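Local coordinates for protein sphingomyelinase C (Streptomyces griseocarneus, PDB 7CNE) that is an enzyme of the DNase I-like endonuclease/exonuclease/phosphatase superfamily, built around two packed mixed beta sheets flanked by helices, at residues A[198-203]-A[243-248]; A[217-222]-A[263-268]; A[224-229]-A[288-293]; A[150-155]-A[165-170]; A[10-15]-A[188-193]. All coordinates share one frame; numbering follows the deposited sequence.

Contact 1 (A[198-203]-A[243-248]); sequences DSHSAE and REDLDY
The carboxylate planes of D198 and E244 lie parallel, 3° apart, without their oxygens touching, and E244 CB packs 3.4 Å from D198 OD1; a water donates to D198 OD2 and, weakly, to E244 OE2. The Y248 ring presents its edge to S199 CB, whereas the H200 ring carries S199 OG over one face and D198 OD1 at its edge, where H200 ND1 donates to that oxygen at 3.3 Å. D198 CG is anti to the backbone N (chi1 -174°), and OD1 also accepts a weak bond from D245 N. S199 grips D245 twice: S199 N donates to D245 O at 2.9 Å, and S199 OG donates to the anti lone pair of D245 OD2 at 2.6 Å. R219 salt-bridges that carboxylate oxygen. A second water donates to D198 OD2 and R243 O, while Y248 OH is held by V197 O. The type I turn from D198 to S201 lies in the loop between strand 188-192 and helix 203-211, whose Y204 and M207 pack on Y248 of strand 247-251.

Contact 2 (A[217-222]-A[263-268]); sequences DSRAGH and NTVVQE
Backbone hydrogen bonds join strand 218-221 and H222 to strand 261-265 in parallel register: N263 N donates to S218 O, A220 N to N263 O at 2.8 Å, V265 N to A220 O at 3.0 Å, and H222 N to V265 O. G221 adopts a positive phi (80°) within this ladder, as glycine readily does. On the polar face they share, R219, extended from CG to NE, brings its guanidinium edge near N263 OD1, NH1 lying 3.5 Å away, with a water bridging both atoms; N263 OD1 also accepts from V249 N, and R219 NE salt-bridges D245. Van der Waals packing sets V265 CG2 over one guanidinium face, 3.6 Å from R219 NH2. In an amide-ring contact, Q267 NE2 lies over one face of the H222 imidazole, 3.3 Å from CE1 and toward the rim. E230 holds that amide and D227 holds H222 NE2. Strand 218-221 is one of two edge strands of its sheet, next to strand 261-265, and R219 and N263 reach Y248 on strand 247-251.

Contact 3 (A[224-229]-A[288-293]); sequences YSFDTK and SGHYPV
H290 and F226 meet beside a pocket occupied by a bound succinic acid, which hydrogen-bonds to H290 NE2, while D247 takes up ND1. F226 CD1 sits over one face of the H290 imidazole, displaced toward its rim and 3.5 Å from NE2; the two rings are oblique, their planes at 43°. F226 CG anti to the backbone N (chi1 -170°) starts its ring in that direction, and CD1 also lies 3.3 Å from G289 O. The run S288-G289-H290 appears to correspond in position to the Ser-Asp-His signature of DNase I-like enzymes, with G289 where that signature has aspartate, and S288 OG forms an ST turn by accepting from H290 N. Across the contact, Y291 N donates to S225 O at 2.8 Å. A water donates to S225 O and to G289 O at 2.7 Å, accepts from D227 N, and lies over a face of the Y291 ring. Y224 O meets that ring at its edge, 3.3 Å from CD2, and D227 CB packs 3.8 Å from Y291 CE2.

Contact 4 (A[150-155]-A[165-170]); sequences HAQSTD and ADRSRQ
Q152 and R167 join the loop that leaves strand 142-150 to the helix that follows it, a strand-loop-helix unit whose side chains satisfy loop backbone. R167 NH1 supplies two bonds: to Q152 O at 2.9 Å, nearly straight at 165° and in the guanidinium plane though above the carbonyl plane, and to T154 OG1 at 3.1 Å, tilted from the guanidinium. The bend at chi3 (-71°) turns R167 NE off the line of the aliphatic chain, whose CG packs 3.6 Å from Q152 CB. One helical turn on, Q170 OE1 accepts from Q152 N at 2.7 Å and lies 3.3 Å from A151 CA. The Q152 side chain folds back within the loop, NE2 donating to S153 O at 2.8 Å, while its OE1 receives the backbone N of C122, a residue disulfide-bonded to C158. R167 NE salt-bridges E203 at the start of helix 203-211, so helix 162-180 is linked to that helix as well as to the loop beyond strand 142-150.

Contact 5 (A[10-15]-A[188-193]); sequences LKVLTY and QVMLAG
Segments 10-15 and 188-193 run roughly side by side in different sheets, the short axes of strands 12-15 and 188-192 approaching to 8.7 Å with 26° between their directions, so that side chains rather than backbone bonds fill the gap. V12 and M190 reach toward each other tip to tip: V12 CG2, placed beside the backbone N, stands 4.0 Å from M190 SD. M190 leaves its strand extended as far as SD and then bends at chi3 (-84°), which sets CE aside, 4.4 Å from L10 CD1 and also against V12 CG2. Two residues beyond M190 on its strand, A192 CB packs 4.3 Å from CG1, the other methyl of V12. Where the two segments draw closest, at T14 and G193, T14 OG1 is anti to the backbone N (chi1 180°) and lies 3.3 Å from G193 CA; its hydrogen-bond partner is the side-chain amide NE2 of Q52 on strand 48-54. At the other end a water accepts from L10 N and donates to Q188 OE1 at 2.6 Å. Side chains of two facing mixed sheets meeting in a buried core are characteristic of the DNase I-like sandwich. Strand 48-54 adds V48 against V12 and V50 against A192, strand 247-251 brings V249 to V12 and T14 and H251 to M190, and V144 of strand 142-150 packs on L10 and M190.

How the contacts relate
Contact 5 joins the two sheets of the sandwich, and contacts 1, 2 and 3 cluster on one side of the chain's centre. Along the chain, contact 4 is nested inside the loop that contact 5 closes, whereas contacts 1, 2 and 3 come later and alternate their segments. Contacts 1 and 3, like contacts 2 and 3, have centres about 11 Å apart, and all three touch one another through salt bridges or hydrogen bonds. Contact 1 also shares a sheet with contact 5, and a salt bridge ties it to contact 4. Contacts 2 and 4 are farthest apart, about 23 Å between centres. Bound succinic acid meets H290 of contact 3 and H150 of contact 4 and approaches L246 of contact 1, consistent with a pocket that these contacts border.

Contact 1 (A[198-203]-A[243-248])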
# COMPACT_ATOMS: atom_id res chain seq x y z
N ASP A 198 5.65 -11.78 -4.80
CA ASP A 198 6.81 -11.52 -5.66
C ASP A 198 6.44 -11.68 -7.13
O ASP A 198 6.00 -12.76 -7.55
CB ASP A 198 7.95 -12.45 -5.28
CG ASP A 198 9.24 -12.14 -6.02
OD1 ASP A 198 9.42 -10.99 -6.48
OD2 ASP A 198 10.08 -13.05 -6.15
N SER A 199 6.64 -10.62 -7.92
CA SER A 199 6.33 -10.67 -9.34
C SER A 199 7.15 -11.72 -10.07
O SER A 199 6.74 -12.20 -11.12
CB SER A 199 6.56 -9.31 -10.00
OG SER A 199 7.95 -9.03 -10.10
N HIS A 200 8.30 -12.09 -9.51
CA HIS A 200 9.17 -13.09 -10.12
C HIS A 200 8.80 -14.52 -9.75
O HIS A 200 9.50 -15.44 -10.17
CB HIS A 200 10.62 -12.79 -9.73
CG HIS A 200 11.08 -11.42 -10.13
ND1 HIS A 200 11.07 -10.35 -9.26
CD2 HIS A 200 11.55 -10.95 -11.31
CE1 HIS A 200 11.52 -9.28 -9.89
NE2 HIS A 200 11.81 -9.61 -11.13
N SER A 201 7.71 -14.73 -9.01
CA SER A 201 7.34 -16.04 -8.51
C SER A 201 6.04 -16.52 -9.15
O SER A 201 5.30 -15.76 -9.78
CB SER A 201 7.18 -16.01 -6.99
OG SER A 201 6.00 -15.30 -6.65
N ALA A 202 5.75 -17.82 -8.94
CA ALA A 202 4.51 -18.41 -9.44
C ALA A 202 3.28 -17.80 -8.78
O ALA A 202 2.19 -17.81 -9.37
CB ALA A 202 4.53 -19.92 -9.23
N GLU A 203 3.41 -17.29 -7.55
CA GLU A 203 2.26 -16.68 -6.87
C GLU A 203 1.76 -15.42 -7.59
O GLU A 203 0.60 -15.06 -7.42
CB GLU A 203 2.63 -16.37 -5.41
CG GLU A 203 1.45 -15.88 -4.56
CD GLU A 203 1.82 -15.59 -3.11
OE1 GLU A 203 0.89 -15.36 -2.31
OE2 GLU A 203 3.02 -15.60 -2.76
N ARG A 243 15.95 -10.77 -2.75
CA ARG A 243 15.26 -9.59 -3.26
C ARG A 243 13.94 -10.02 -3.90
O ARG A 243 13.88 -11.01 -4.62
CB ARG A 243 16.15 -8.87 -4.27
CG ARG A 243 17.61 -8.82 -3.81
CD ARG A 243 18.55 -8.69 -4.98
NE ARG A 243 18.50 -7.36 -5.56
CZ ARG A 243 19.46 -6.85 -6.33
NH1 ARG A 243 20.53 -7.58 -6.61
NH2 ARG A 243 19.32 -5.62 -6.82
N GLU A 244 12.86 -9.27 -3.62
CA GLU A 244 11.59 -9.55 -4.26
C GLU A 244 10.91 -8.24 -4.66
O GLU A 244 11.44 -7.14 -4.49
CB GLU A 244 10.66 -10.42 -3.39
CG GLU A 244 11.38 -11.44 -2.53
CD GLU A 244 10.45 -12.39 -1.78
OE1 GLU A 244 9.32 -12.00 -1.43
OE2 GLU A 244 10.86 -13.55 -1.56
N ASP A 245 9.72 -8.38 -5.24
CA ASP A 245 9.10 -7.32 -6.03
C ASP A 245 7.60 -7.39 -5.75
O ASP A 245 6.89 -8.18 -6.38
CB ASP A 245 9.41 -7.53 -7.51
CG ASP A 245 9.00 -6.37 -8.35
OD1 ASP A 245 9.07 -5.22 -7.86
OD2 ASP A 245 8.60 -6.60 -9.52
N LEU A 246 7.12 -6.54 -4.82
CA LEU A 246 5.89 -6.81 -4.08
C LEU A 246 4.76 -5.81 -4.28
O LEU A 246 3.65 -6.07 -3.78
CB LEU A 246 6.20 -6.88 -2.58
CG LEU A 246 7.32 -7.84 -2.15
CD1 LEU A 246 7.55 -7.77 -0.63
CD2 LEU A 246 6.93 -9.22 -2.58
N ASP A 247 4.97 -4.69 -4.98
CA ASP A 247 4.07 -3.54 -4.93
C ASP A 247 3.48 -3.28 -6.31
O ASP A 247 4.20 -3.27 -7.31
CB ASP A 247 4.83 -2.32 -4.40
CG ASP A 247 5.44 -2.56 -3.01
OD1 ASP A 247 4.67 -2.59 -2.02
OD2 ASP A 247 6.68 -2.74 -2.89
N TYR A 248 2.16 -3.06 -6.37
CA TYR A 248 1.41 -3.08 -7.63
C TYR A 248 0.29 -2.05 -7.64
O TYR A 248 -0.25 -1.68 -6.59
CB TYR A 248 0.76 -4.45 -7.88
CG TYR A 248 1.70 -5.64 -7.87
CD1 TYR A 248 1.99 -6.32 -6.69
CD2 TYR A 248 2.25 -6.12 -9.06
CE1 TYR A 248 2.82 -7.43 -6.68
CE2 TYR A 248 3.09 -7.23 -9.06
CZ TYR A 248 3.37 -7.88 -7.86
OH TYR A 248 4.21 -8.98 -7.84
O HOH W 1 12.76 -12.42 -6.55
O HOH W 2 10.01 -15.19 -4.27

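Contact 2 (A[217-222]-A[263-268])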
# COMPACT_ATOMS: atom_id res chain seq x y z
N ASP A 217 0.44 -3.69 -18.68
CA ASP A 217 1.05 -3.92 -19.99
C ASP A 217 2.57 -3.94 -19.89
O ASP A 217 3.24 -4.60 -20.69
CB ASP A 217 0.57 -2.87 -20.98
CG ASP A 217 -0.93 -2.96 -21.23
OD1 ASP A 217 -1.37 -4.02 -21.73
OD2 ASP A 217 -1.66 -2.01 -20.90
N SER A 218 3.14 -3.24 -18.90
CA SER A 218 4.57 -3.32 -18.68
C SER A 218 4.86 -3.01 -17.22
O SER A 218 4.17 -2.19 -16.60
CB SER A 218 5.37 -2.38 -19.59
OG SER A 218 5.03 -1.02 -19.41
N ARG A 219 5.85 -3.70 -16.68
CA ARG A 219 6.38 -3.41 -15.35
C ARG A 219 7.83 -2.99 -15.56
O ARG A 219 8.67 -3.80 -15.97
CB ARG A 219 6.26 -4.62 -14.42
CG ARG A 219 6.58 -4.27 -12.95
CD ARG A 219 6.30 -5.44 -11.98
NE ARG A 219 6.76 -5.08 -10.64
CZ ARG A 219 6.04 -4.40 -9.75
NH1 ARG A 219 4.80 -4.02 -10.04
NH2 ARG A 219 6.56 -4.11 -8.55
N ALA A 220 8.11 -1.72 -15.28
CA ALA A 220 9.33 -1.05 -15.70
C ALA A 220 10.14 -0.60 -14.49
O ALA A 220 9.72 -0.75 -13.34
CB ALA A 220 8.97 0.15 -16.59
N GLY A 221 11.32 -0.04 -14.78
CA GLY A 221 12.16 0.48 -13.71
C GLY A 221 12.94 -0.62 -13.01
O GLY A 221 13.26 -1.66 -13.59
N HIS A 222 13.23 -0.38 -11.74
CA HIS A 222 14.07 -1.30 -10.98
C HIS A 222 13.37 -2.65 -10.85
O HIS A 222 12.13 -2.70 -10.73
CB HIS A 222 14.39 -0.71 -9.61
CG HIS A 222 15.46 -1.44 -8.87
ND1 HIS A 222 16.78 -1.42 -9.27
CD2 HIS A 222 15.42 -2.21 -7.75
CE1 HIS A 222 17.50 -2.15 -8.43
NE2 HIS A 222 16.70 -2.63 -7.50
N ASN A 263 3.42 -0.15 -14.43
CA ASN A 263 3.91 0.02 -13.06
C ASN A 263 5.42 0.24 -13.15
O ASN A 263 6.13 -0.62 -13.68
CB ASN A 263 3.65 -1.21 -12.17
CG ASN A 263 2.18 -1.40 -11.76
OD1 ASN A 263 1.89 -2.26 -10.92
ND2 ASN A 263 1.27 -0.63 -12.35
N THR A 264 5.91 1.37 -12.64
CA THR A 264 7.34 1.65 -12.63
C THR A 264 7.87 1.64 -11.20
O THR A 264 7.38 2.39 -10.35
CB THR A 264 7.65 2.99 -13.29
OG1 THR A 264 7.13 2.98 -14.63
CG2 THR A 264 9.15 3.23 -13.35
N VAL A 265 8.84 0.77 -10.94
CA VAL A 265 9.52 0.75 -9.64
C VAL A 265 10.62 1.81 -9.68
O VAL A 265 11.51 1.77 -10.53
CB VAL A 265 10.11 -0.64 -9.35
CG1 VAL A 265 10.68 -0.69 -7.92
CG2 VAL A 265 9.05 -1.74 -9.57
N VAL A 266 10.54 2.78 -8.77
CA VAL A 266 11.38 3.97 -8.83
C VAL A 266 12.38 3.90 -7.68
O VAL A 266 12.01 4.07 -6.51
CB VAL A 266 10.55 5.26 -8.75
CG1 VAL A 266 11.46 6.46 -8.65
CG2 VAL A 266 9.62 5.38 -9.96
N GLN A 267 13.65 3.67 -8.01
CA GLN A 267 14.72 3.57 -7.01
C GLN A 267 15.27 4.97 -6.71
O GLN A 267 16.31 5.38 -7.20
CB GLN A 267 15.80 2.62 -7.50
CG GLN A 267 16.94 2.34 -6.53
CD GLN A 267 17.98 1.42 -7.14
OE1 GLN A 267 18.47 1.66 -8.24
NE2 GLN A 267 18.29 0.34 -6.44
N GLU A 268 14.53 5.72 -5.88
CA GLU A 268 14.92 7.07 -5.49
C GLU A 268 15.48 7.03 -4.07
O GLU A 268 14.78 6.62 -3.13
CB GLU A 268 13.75 8.05 -5.57
CG GLU A 268 14.09 9.44 -4.98
CD GLU A 268 12.95 10.47 -5.06
OE1 GLU A 268 11.98 10.26 -5.81
OE2 GLU A 268 13.04 11.50 -4.36
O HOH W 3 2.95 -4.66 -12.30

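Contact 3 (A[224-229]-A[288-293])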
# COMPACT_ATOMS: atom_id res chain seq x y z
N TYR A 224 13.19 -4.82 -8.43
CA TYR A 224 12.76 -5.28 -7.11
C TYR A 224 12.27 -4.11 -6.27
O TYR A 224 13.08 -3.30 -5.81
CB TYR A 224 13.88 -6.00 -6.37
CG TYR A 224 14.55 -7.10 -7.17
CD1 TYR A 224 13.91 -8.32 -7.38
CD2 TYR A 224 15.83 -6.92 -7.69
CE1 TYR A 224 14.53 -9.33 -8.11
CE2 TYR A 224 16.45 -7.92 -8.41
CZ TYR A 224 15.80 -9.12 -8.62
OH TYR A 224 16.43 -10.10 -9.34
N SER A 225 10.96 -4.04 -6.01
CA SER A 225 10.47 -3.00 -5.12
C SER A 225 10.79 -3.28 -3.65
O SER A 225 10.62 -2.38 -2.82
CB SER A 225 8.96 -2.80 -5.31
OG SER A 225 8.23 -3.84 -4.69
N PHE A 226 11.23 -4.50 -3.30
CA PHE A 226 11.74 -4.80 -1.95
C PHE A 226 13.14 -5.40 -2.10
O PHE A 226 13.33 -6.62 -2.05
CB PHE A 226 10.81 -5.72 -1.17
CG PHE A 226 11.19 -5.83 0.28
CD1 PHE A 226 11.07 -4.73 1.12
CD2 PHE A 226 11.68 -7.02 0.79
CE1 PHE A 226 11.43 -4.82 2.45
CE2 PHE A 226 12.04 -7.11 2.13
CZ PHE A 226 11.91 -6.01 2.96
N ASP A 227 14.14 -4.52 -2.27
CA ASP A 227 15.49 -4.92 -2.64
C ASP A 227 16.34 -5.05 -1.38
O ASP A 227 16.91 -4.06 -0.89
CB ASP A 227 16.10 -3.92 -3.63
CG ASP A 227 17.33 -4.48 -4.34
OD1 ASP A 227 18.08 -5.25 -3.71
OD2 ASP A 227 17.53 -4.15 -5.53
N THR A 228 16.43 -6.27 -0.86
CA THR A 228 17.24 -6.57 0.32
C THR A 228 18.74 -6.39 0.09
O THR A 228 19.52 -6.55 1.03
CB THR A 228 16.96 -8.00 0.77
OG1 THR A 228 17.18 -8.88 -0.34
CG2 THR A 228 15.50 -8.12 1.20
N LYS A 229 19.18 -6.07 -1.13
CA LYS A 229 20.59 -5.79 -1.37
C LYS A 229 20.87 -4.30 -1.51
O LYS A 229 21.71 -3.75 -0.79
CB LYS A 229 21.08 -6.55 -2.60
CG LYS A 229 22.52 -6.23 -2.99
CD LYS A 229 22.87 -6.80 -4.37
CE LYS A 229 24.38 -6.88 -4.57
NZ LYS A 229 25.06 -5.60 -4.20
N SER A 288 12.35 4.22 3.21
CA SER A 288 11.68 3.02 3.69
C SER A 288 12.40 1.82 3.09
O SER A 288 13.34 1.98 2.30
CB SER A 288 10.19 3.03 3.36
OG SER A 288 9.94 2.64 2.03
N GLY A 289 11.96 0.63 3.47
CA GLY A 289 12.54 -0.58 2.92
C GLY A 289 12.04 -0.94 1.54
O GLY A 289 12.64 -1.80 0.88
N HIS A 290 10.96 -0.31 1.09
CA HIS A 290 10.41 -0.51 -0.25
C HIS A 290 10.81 0.64 -1.16
O HIS A 290 11.16 1.74 -0.72
CB HIS A 290 8.89 -0.62 -0.20
CG HIS A 290 8.38 -1.90 0.42
ND1 HIS A 290 7.70 -2.85 -0.31
CD2 HIS A 290 8.45 -2.37 1.69
CE1 HIS A 290 7.37 -3.86 0.49
NE2 HIS A 290 7.83 -3.59 1.70
N TYR A 291 10.75 0.38 -2.43
CA TYR A 291 10.76 1.48 -3.38
C TYR A 291 9.33 1.84 -3.77
O TYR A 291 8.46 0.96 -3.85
CB TYR A 291 11.54 1.10 -4.64
CG TYR A 291 13.02 0.90 -4.37
CD1 TYR A 291 13.76 1.84 -3.65
CD2 TYR A 291 13.68 -0.24 -4.85
CE1 TYR A 291 15.13 1.64 -3.42
CE2 TYR A 291 15.03 -0.44 -4.61
CZ TYR A 291 15.75 0.50 -3.90
OH TYR A 291 17.09 0.29 -3.68
N PRO A 292 9.06 3.12 -4.01
CA PRO A 292 7.75 3.51 -4.53
C PRO A 292 7.50 2.91 -5.91
O PRO A 292 8.42 2.71 -6.71
CB PRO A 292 7.84 5.04 -4.59
CG PRO A 292 9.32 5.31 -4.79
CD PRO A 292 9.98 4.26 -3.91
N VAL A 293 6.23 2.61 -6.17
CA VAL A 293 5.79 2.15 -7.48
C VAL A 293 4.81 3.19 -8.01
O VAL A 293 3.81 3.51 -7.34
CB VAL A 293 5.14 0.76 -7.41
CG1 VAL A 293 4.44 0.43 -8.73
CG2 VAL A 293 6.20 -0.28 -7.07
O HOH W 4 13.45 -1.71 -1.70

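Contact 4 (A[150-155]-A[165-170])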
# COMPACT_ATOMS: atom_id res chain seq x y z
N HIS A 150 -2.66 -3.57 2.11
CA HIS A 150 -1.38 -4.16 2.47
C HIS A 150 -1.72 -5.61 2.82
O HIS A 150 -2.32 -5.86 3.86
CB HIS A 150 -0.75 -3.42 3.65
CG HIS A 150 0.62 -3.91 4.02
ND1 HIS A 150 1.26 -3.50 5.16
CD2 HIS A 150 1.46 -4.76 3.39
CE1 HIS A 150 2.45 -4.09 5.24
NE2 HIS A 150 2.59 -4.85 4.17
N ALA A 151 -1.38 -6.54 1.94
CA ALA A 151 -1.81 -7.93 2.10
C ALA A 151 -0.90 -8.69 3.07
O ALA A 151 0.14 -8.21 3.51
CB ALA A 151 -1.87 -8.63 0.74
N GLN A 152 -1.33 -9.92 3.39
CA GLN A 152 -0.66 -10.74 4.41
C GLN A 152 0.84 -10.86 4.17
O GLN A 152 1.29 -11.23 3.08
CB GLN A 152 -1.31 -12.13 4.42
CG GLN A 152 -0.55 -13.18 5.24
CD GLN A 152 -0.71 -12.94 6.72
OE1 GLN A 152 -1.82 -12.75 7.20
NE2 GLN A 152 0.41 -12.93 7.46
N SER A 153 1.63 -10.60 5.21
CA SER A 153 3.07 -10.74 5.10
C SER A 153 3.49 -12.19 5.33
O SER A 153 2.74 -13.00 5.88
CB SER A 153 3.78 -9.83 6.11
OG SER A 153 3.50 -10.24 7.44
N THR A 154 4.69 -12.52 4.87
CA THR A 154 5.24 -13.87 5.05
C THR A 154 5.90 -13.93 6.43
O THR A 154 7.11 -13.79 6.59
CB THR A 154 6.19 -14.21 3.91
OG1 THR A 154 5.45 -14.17 2.68
CG2 THR A 154 6.77 -15.62 4.08
N ASP A 155 5.06 -14.15 7.44
CA ASP A 155 5.38 -13.88 8.84
C ASP A 155 5.81 -15.14 9.59
O ASP A 155 5.38 -16.25 9.29
CB ASP A 155 4.18 -13.27 9.56
CG ASP A 155 4.50 -12.91 11.00
OD1 ASP A 155 5.27 -11.94 11.18
OD2 ASP A 155 4.03 -13.60 11.93
N ALA A 165 -1.62 -18.85 1.53
CA ALA A 165 -3.03 -19.25 1.54
C ALA A 165 -3.92 -18.10 1.99
O ALA A 165 -5.00 -17.89 1.42
CB ALA A 165 -3.23 -20.46 2.45
N ASP A 166 -3.50 -17.35 3.00
CA ASP A 166 -4.33 -16.26 3.47
C ASP A 166 -4.29 -15.07 2.52
O ASP A 166 -5.31 -14.39 2.35
CB ASP A 166 -3.93 -15.85 4.89
CG ASP A 166 -4.47 -16.82 5.92
OD1 ASP A 166 -5.37 -17.61 5.56
OD2 ASP A 166 -4.00 -16.81 7.07
N ARG A 167 -3.14 -14.79 1.88
CA ARG A 167 -3.15 -13.78 0.82
C ARG A 167 -4.17 -14.13 -0.25
O ARG A 167 -4.90 -13.25 -0.73
CB ARG A 167 -1.76 -13.65 0.17
CG ARG A 167 -0.74 -12.86 0.99
CD ARG A 167 0.48 -12.46 0.17
NE ARG A 167 1.36 -13.58 -0.16
CZ ARG A 167 2.33 -14.05 0.62
NH1 ARG A 167 2.55 -13.51 1.82
NH2 ARG A 167 3.08 -15.06 0.19
N SER A 168 -4.23 -15.40 -0.65
CA SER A 168 -5.21 -15.80 -1.66
C SER A 168 -6.62 -15.46 -1.21
O SER A 168 -7.40 -14.87 -1.97
CB SER A 168 -5.07 -17.30 -1.95
OG SER A 168 -6.08 -17.75 -2.84
N ARG A 169 -6.96 -15.80 0.04
CA ARG A 169 -8.28 -15.47 0.56
C ARG A 169 -8.49 -13.95 0.65
O ARG A 169 -9.60 -13.46 0.41
CB ARG A 169 -8.49 -16.12 1.93
CG ARG A 169 -8.68 -17.65 1.85
CD ARG A 169 -8.12 -18.38 3.08
NE ARG A 169 -8.39 -19.83 3.02
CZ ARG A 169 -7.69 -20.69 2.28
NH1 ARG A 169 -6.66 -20.27 1.55
NH2 ARG A 169 -8.01 -21.98 2.28
N GLN A 170 -7.43 -13.20 0.98
CA GLN A 170 -7.57 -11.74 1.04
C GLN A 170 -7.89 -11.16 -0.33
O GLN A 170 -8.76 -10.30 -0.47
CB GLN A 170 -6.31 -11.11 1.62
CG GLN A 170 -6.09 -11.43 3.12
CD GLN A 170 -4.81 -10.83 3.69
OE1 GLN A 170 -3.98 -10.31 2.94
NE2 GLN A 170 -4.66 -10.90 5.01
O HOH W 5 -2.80 -8.52 5.98

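Contact 5 (A[10-15]-A[188-193])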
# COMPACT_ATOMS: atom_id res chain seq x y z
N LEU A 10 -5.14 8.23 -14.94
CA LEU A 10 -4.66 8.67 -13.64
C LEU A 10 -3.27 8.12 -13.34
O LEU A 10 -2.91 7.02 -13.78
CB LEU A 10 -5.62 8.23 -12.51
CG LEU A 10 -7.03 8.81 -12.41
CD1 LEU A 10 -7.63 8.48 -11.04
CD2 LEU A 10 -7.01 10.31 -12.63
N LYS A 11 -2.51 8.89 -12.57
CA LYS A 11 -1.19 8.50 -12.07
C LYS A 11 -1.34 8.06 -10.62
O LYS A 11 -1.80 8.85 -9.79
CB LYS A 11 -0.23 9.67 -12.17
CG LYS A 11 1.22 9.33 -12.42
CD LYS A 11 1.85 10.43 -13.28
CE LYS A 11 3.21 10.02 -13.79
NZ LYS A 11 4.32 10.78 -13.12
N VAL A 12 -0.93 6.84 -10.30
CA VAL A 12 -1.19 6.28 -8.97
C VAL A 12 0.11 5.81 -8.34
O VAL A 12 0.83 5.00 -8.93
CB VAL A 12 -2.22 5.14 -9.01
CG1 VAL A 12 -2.45 4.59 -7.59
CG2 VAL A 12 -3.54 5.64 -9.64
N LEU A 13 0.41 6.33 -7.15
CA LEU A 13 1.57 5.90 -6.37
C LEU A 13 1.14 4.92 -5.28
O LEU A 13 0.16 5.16 -4.57
CB LEU A 13 2.26 7.11 -5.72
CG LEU A 13 3.25 6.86 -4.58
CD1 LEU A 13 4.55 6.21 -5.09
CD2 LEU A 13 3.55 8.16 -3.83
N THR A 14 1.88 3.83 -5.14
CA THR A 14 1.76 3.00 -3.95
C THR A 14 3.12 2.96 -3.27
O THR A 14 4.14 2.81 -3.94
CB THR A 14 1.23 1.58 -4.27
OG1 THR A 14 1.13 0.82 -3.07
CG2 THR A 14 2.10 0.82 -5.28
N TYR A 15 3.13 3.13 -1.95
CA TYR A 15 4.38 3.26 -1.21
C TYR A 15 4.22 2.74 0.21
O TYR A 15 3.39 3.23 0.98
CB TYR A 15 4.84 4.72 -1.17
CG TYR A 15 6.22 4.91 -0.58
CD1 TYR A 15 7.30 4.14 -1.01
CD2 TYR A 15 6.45 5.87 0.41
CE1 TYR A 15 8.59 4.34 -0.48
CE2 TYR A 15 7.71 6.07 0.94
CZ TYR A 15 8.77 5.31 0.50
OH TYR A 15 10.02 5.54 1.05
N GLN A 188 -13.46 2.62 -14.07
CA GLN A 188 -12.20 1.98 -13.72
C GLN A 188 -12.20 1.49 -12.27
O GLN A 188 -12.72 2.16 -11.38
CB GLN A 188 -11.02 2.93 -13.87
CG GLN A 188 -10.67 3.37 -15.24
CD GLN A 188 -9.65 4.48 -15.18
OE1 GLN A 188 -8.48 4.25 -14.88
NE2 GLN A 188 -10.10 5.70 -15.42
N VAL A 189 -11.56 0.35 -12.05
CA VAL A 189 -11.40 -0.22 -10.72
C VAL A 189 -9.94 -0.67 -10.60
O VAL A 189 -9.52 -1.58 -11.31
CB VAL A 189 -12.33 -1.41 -10.45
CG1 VAL A 189 -12.20 -1.82 -8.98
CG2 VAL A 189 -13.78 -1.05 -10.83
N MET A 190 -9.19 -0.03 -9.71
CA MET A 190 -7.78 -0.34 -9.50
C MET A 190 -7.56 -0.88 -8.09
O MET A 190 -8.18 -0.43 -7.13
CB MET A 190 -6.90 0.90 -9.70
CG MET A 190 -6.77 1.34 -11.15
SD MET A 190 -5.82 2.87 -11.30
CE MET A 190 -7.11 4.08 -10.99
N LEU A 191 -6.66 -1.86 -7.98
CA LEU A 191 -6.16 -2.35 -6.70
C LEU A 191 -4.72 -1.88 -6.56
O LEU A 191 -3.90 -2.14 -7.44
CB LEU A 191 -6.24 -3.87 -6.62
CG LEU A 191 -5.54 -4.53 -5.42
CD1 LEU A 191 -6.27 -4.18 -4.12
CD2 LEU A 191 -5.49 -6.03 -5.59
N ALA A 192 -4.43 -1.17 -5.47
CA ALA A 192 -3.10 -0.59 -5.28
C ALA A 192 -2.61 -0.98 -3.89
O ALA A 192 -3.35 -0.83 -2.91
CB ALA A 192 -3.13 0.94 -5.41
N GLY A 193 -1.39 -1.49 -3.80
CA GLY A 193 -0.88 -1.77 -2.48
C GLY A 193 0.40 -2.58 -2.50
O GLY A 193 0.93 -2.96 -3.55
O HOH W 6 -6.22 5.53 -14.68